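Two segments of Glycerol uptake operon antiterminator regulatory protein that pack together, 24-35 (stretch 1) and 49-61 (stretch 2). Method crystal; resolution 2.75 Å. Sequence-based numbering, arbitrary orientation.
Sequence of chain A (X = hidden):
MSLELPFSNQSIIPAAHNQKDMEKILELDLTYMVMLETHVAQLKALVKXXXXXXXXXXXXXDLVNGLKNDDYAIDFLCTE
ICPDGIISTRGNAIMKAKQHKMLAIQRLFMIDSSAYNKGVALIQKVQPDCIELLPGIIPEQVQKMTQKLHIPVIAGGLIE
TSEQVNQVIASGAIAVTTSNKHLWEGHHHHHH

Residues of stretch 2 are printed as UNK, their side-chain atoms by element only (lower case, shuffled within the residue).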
# COMPACT_ATOMS: atom_id res chain seq x y z
N LYS A 24 18.26 -1.68 2.45
CA LYS A 24 18.48 -1.46 1.02
C LYS A 24 17.78 -0.20 0.54
O LYS A 24 18.37 0.60 -0.20
CB LYS A 24 18.00 -2.67 0.21
CG LYS A 24 18.75 -3.98 0.45
CD LYS A 24 19.98 -4.12 -0.45
CE LYS A 24 20.66 -5.47 -0.25
NZ LYS A 24 21.91 -5.58 -1.05
N ILE A 25 16.54 0.01 0.98
CA ILE A 25 15.74 1.15 0.51
C ILE A 25 15.96 2.43 1.31
O ILE A 25 15.44 3.48 0.95
CB ILE A 25 14.22 0.83 0.38
CG1 ILE A 25 13.55 0.65 1.74
CG2 ILE A 25 14.02 -0.40 -0.47
CD1 ILE A 25 12.15 0.02 1.66
N LEU A 26 16.75 2.34 2.38
CA LEU A 26 17.06 3.51 3.19
C LEU A 26 18.11 4.38 2.49
O LEU A 26 18.28 5.55 2.82
CB LEU A 26 17.52 3.08 4.59
CG LEU A 26 16.75 3.59 5.82
CD1 LEU A 26 15.25 3.33 5.72
CD2 LEU A 26 17.30 2.94 7.07
N GLU A 27 18.77 3.79 1.50
CA GLU A 27 19.78 4.48 0.70
C GLU A 27 19.21 4.97 -0.63
O GLU A 27 19.94 5.09 -1.62
CB GLU A 27 20.96 3.54 0.42
CG GLU A 27 21.51 2.82 1.65
CD GLU A 27 22.32 1.58 1.29
OE1 GLU A 27 22.41 1.23 0.08
OE2 GLU A 27 22.88 0.94 2.21
N LEU A 28 17.91 5.24 -0.67
CA LEU A 28 17.24 5.60 -1.91
C LEU A 28 16.50 6.94 -1.86
O LEU A 28 16.06 7.37 -0.79
CB LEU A 28 16.29 4.49 -2.35
CG LEU A 28 16.73 3.53 -3.46
CD1 LEU A 28 18.00 2.75 -3.13
CD2 LEU A 28 15.59 2.56 -3.76
N ASP A 29 16.35 7.57 -3.02
CA ASP A 29 15.79 8.91 -3.12
C ASP A 29 14.26 8.93 -2.94
O ASP A 29 13.67 9.98 -2.68
CB ASP A 29 16.18 9.53 -4.47
CG ASP A 29 16.12 11.05 -4.46
OD1 ASP A 29 17.15 11.68 -4.15
OD2 ASP A 29 15.04 11.61 -4.77
N LEU A 30 13.65 7.76 -3.08
CA LEU A 30 12.20 7.59 -2.95
C LEU A 30 11.76 7.78 -1.50
O LEU A 30 12.33 7.18 -0.60
CB LEU A 30 11.79 6.21 -3.47
CG LEU A 30 12.34 5.76 -4.83
CD1 LEU A 30 12.36 4.25 -4.94
CD2 LEU A 30 11.55 6.38 -6.00
N THR A 31 10.73 8.60 -1.29
CA THR A 31 10.31 8.97 0.07
C THR A 31 9.36 7.96 0.76
O THR A 31 9.57 7.63 1.93
CB THR A 31 9.76 10.43 0.15
OG1 THR A 31 8.98 10.61 1.34
CG2 THR A 31 8.90 10.79 -1.08
N TYR A 32 8.34 7.47 0.05
CA TYR A 32 7.41 6.47 0.61
C TYR A 32 7.84 5.02 0.42
O TYR A 32 8.28 4.62 -0.67
CB TYR A 32 6.00 6.66 0.05
CG TYR A 32 5.17 7.65 0.81
CD1 TYR A 32 5.16 9.00 0.46
CD2 TYR A 32 4.37 7.25 1.87
CE1 TYR A 32 4.39 9.92 1.16
CE2 TYR A 32 3.59 8.15 2.57
CZ TYR A 32 3.61 9.48 2.21
OH TYR A 32 2.85 10.37 2.92
N MET A 33 7.71 4.22 1.48
CA MET A 33 8.03 2.80 1.43
C MET A 33 6.86 1.94 1.92
O MET A 33 5.95 2.44 2.59
CB MET A 33 9.28 2.49 2.25
CG MET A 33 9.06 2.45 3.76
SD MET A 33 10.14 1.26 4.56
CE MET A 33 11.65 2.20 4.71
N VAL A 34 6.88 0.66 1.58
CA VAL A 34 5.86 -0.27 2.03
C VAL A 34 6.46 -1.42 2.84
O VAL A 34 7.45 -2.03 2.43
CB VAL A 34 5.06 -0.86 0.85
CG1 VAL A 34 4.22 -2.04 1.31
CG2 VAL A 34 4.19 0.21 0.21
N MET A 35 5.87 -1.70 4.00
CA MET A 35 6.36 -2.76 4.87
C MET A 35 5.39 -3.93 4.92
O MET A 35 4.26 -3.80 5.38
CB MET A 35 6.60 -2.22 6.28
CG MET A 35 7.94 -2.62 6.88
SD MET A 35 8.23 -1.87 8.49
CE MET A 35 8.96 -0.31 8.01
N UNK A 49 12.61 3.78 13.15
CA UNK A 49 13.92 3.73 12.48
C UNK A 49 13.82 4.08 11.00
O UNK A 49 14.76 4.63 10.42
o UNK A 49 20.01 2.36 10.92
c UNK A 49 16.42 1.74 11.01
c UNK A 49 16.04 2.37 12.20
c UNK A 49 17.74 1.73 10.58
c UNK A 49 17.04 3.00 12.95
c UNK A 49 18.70 2.36 11.35
c UNK A 49 14.60 2.38 12.66
c UNK A 49 18.36 3.00 12.53
N UNK A 50 12.69 3.75 10.38
CA UNK A 50 12.47 4.08 8.98
C UNK A 50 12.08 5.55 8.83
O UNK A 50 12.46 6.20 7.86
c UNK A 50 11.42 3.19 8.38
N UNK A 51 11.35 6.07 9.81
CA UNK A 51 10.98 7.48 9.84
C UNK A 51 12.15 8.38 10.23
O UNK A 51 12.16 9.57 9.90
o UNK A 51 7.65 6.73 12.39
c UNK A 51 9.78 7.71 10.76
c UNK A 51 7.39 7.09 11.25
n UNK A 51 6.15 7.39 10.86
c UNK A 51 8.47 7.21 10.20
N UNK A 52 13.14 7.81 10.92
CA UNK A 52 14.37 8.52 11.26
C UNK A 52 15.25 8.76 10.02
O UNK A 52 16.04 9.70 9.99
c UNK A 52 15.16 7.78 12.33
N UNK A 53 15.10 7.90 9.01
CA UNK A 53 15.83 8.03 7.76
C UNK A 53 15.08 8.80 6.68
O UNK A 53 15.37 8.65 5.49
N UNK A 54 14.11 9.61 7.11
CA UNK A 54 13.32 10.45 6.21
C UNK A 54 12.35 9.70 5.31
O UNK A 54 11.87 10.26 4.32
N UNK A 55 12.06 8.45 5.65
CA UNK A 55 11.17 7.61 4.86
C UNK A 55 9.81 7.49 5.51
O UNK A 55 9.71 7.19 6.70
c UNK A 55 13.08 6.91 2.63
c UNK A 55 13.12 6.17 3.94
c UNK A 55 11.77 6.20 4.64
c UNK A 55 14.46 7.22 2.11
n UNK A 55 15.07 6.03 1.48
N UNK A 56 8.76 7.74 4.73
CA UNK A 56 7.40 7.60 5.21
C UNK A 56 6.88 6.17 4.98
O UNK A 56 7.08 5.59 3.91
n UNK A 56 4.47 12.34 5.83
c UNK A 56 6.67 10.05 5.14
c UNK A 56 5.74 12.39 5.06
c UNK A 56 6.50 8.64 4.56
c UNK A 56 5.98 11.10 4.28
N UNK A 57 6.23 5.60 5.99
CA UNK A 57 5.89 4.17 5.99
C UNK A 57 4.40 3.87 5.73
O UNK A 57 3.51 4.40 6.41
c UNK A 57 6.02 1.97 7.27
c UNK A 57 7.84 3.63 7.46
c UNK A 57 6.36 3.46 7.29
N UNK A 58 4.16 3.01 4.75
CA UNK A 58 2.86 2.39 4.53
C UNK A 58 2.93 0.97 5.07
O UNK A 58 3.68 0.13 4.55
c UNK A 58 2.58 3.74 0.86
c UNK A 58 2.54 3.81 2.39
c UNK A 58 2.49 2.42 3.05
c UNK A 58 1.40 4.71 2.87
N UNK A 59 2.16 0.70 6.13
CA UNK A 59 2.25 -0.58 6.83
C UNK A 59 1.07 -1.53 6.56
O UNK A 59 -0.09 -1.16 6.75
c UNK A 59 2.33 -1.60 9.25
c UNK A 59 2.40 -0.36 8.34
c UNK A 59 3.48 -2.57 8.97
c UNK A 59 2.29 -1.23 10.73
N UNK A 60 1.40 -2.75 6.15
CA UNK A 60 0.39 -3.79 6.00
C UNK A 60 -0.14 -4.28 7.34
O UNK A 60 0.52 -5.04 8.05
c UNK A 60 1.70 -4.23 2.83
c UNK A 60 0.95 -4.96 5.20
n UNK A 60 -0.29 -5.11 3.02
c UNK A 60 0.84 -4.77 3.73
n UNK A 60 1.09 -4.27 1.60
c UNK A 60 -0.11 -4.81 1.74
N UNK A 61 -1.34 -3.81 7.67
CA UNK A 61 -2.02 -4.14 8.91
C UNK A 61 -2.34 -5.63 9.03
O UNK A 61 -2.39 -6.18 10.13
c UNK A 61 -3.28 -3.33 9.02

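Position 49 carries one carbon, then a ring of six carbons bearing one oxygen. One ring carbon lies 3.7 Å from Leu-26 CD2. A hydroxylated six-membered ring is Tyr-49. Position 50 has a single side-chain carbon, directed toward stretch 1; this CB sits 3.8 Å from Met-33 CE and 4.3 Å from Met-35 CE, so the residue is Ala-50.

Position 51 has three carbons, the third carrying one oxygen and one nitrogen. This terminal amide after two further carbons defines Gln-51, which points away from stretch 1 and makes no contact with it. Position 52 again has one carbon, also without contact: Ala-52.

Position 53 has no side-chain atoms and is Gly-53. An ideal CB built here would fall 3.4 Å from Leu-26 CG, a tight fit. Position 54 is also bare, but the evidence differs: its phi of +70° favours glycine, whereas an ideal CB would meet nothing of stretch 1 within 5.5 Å. It is Gly-54.

Position 55 shows four carbons in a row ending in nitrogen, the pattern of Lys-55. The chain runs along stretch 1, with CG 4.0 Å from Leu-26 CD1 and CD 3.3 Å from Leu-30 O. At its end NZ donates a hydrogen bond to Leu-28 O at 2.8 Å, and NZ also lies 2.6 Å from Ile-25 O. The ammonium therefore reaches the backbone of the turn from Ile-25 to Leu-28.

Position 56 has the same four carbons and terminal nitrogen, but it lies on the sheet face shared with Tyr-32. Its CB is 3.7 Å from the centroid of the Tyr-32 ring and 17° off the ring normal, a CH-pi contact. This is Lys-56, whose CD is 3.5 Å from Tyr-32 OH while NZ bonds elsewhere in the structure.

Position 57 has one carbon carrying two others, a branch at CB that identifies Val-57. CG1 lies 3.8 Å from Met-35 CE, and CG2 is 4.1 Å from Met-33 CG. Position 58 has four carbons forked at the second: Leu-58, with CG 3.9 Å from Tyr-32 CD2 and CD1 3.9 Å from Val-34 CG2. Position 59 repeats that fork and is Leu-59; its CD1 approaches Met-35 CB at 4.1 Å.

Position 60 has one carbon followed by a five-membered ring of three carbons and two nitrogens, hence His-60. CD2 meets Val-34 CG1 at 3.7 Å, at the ring edge. Position 61, with one carbon and no contact, is Ala-61.

The contact is built on a parallel strand pair. Lys-56 N to Thr-31 O, Met-33 N to Lys-56 O, Leu-58 N to Met-33 O and Met-35 N to Leu-58 O are hydrogen bonds of 2.9 Å; His-60 N to Met-35 O, at 3.1 Å, completes the ladder. Alternation puts Tyr-32, Val-34, Lys-56 and Leu-58 on one face and Met-33, Met-35, Val-57 and Leu-59 on the other, where both methionines reach Ala-50. Beyond the strands, Lys-55 ties in the turn. Together the stretches bury 937 Å².

Stretch 2 49-61: YAQAGGKKVLLHA
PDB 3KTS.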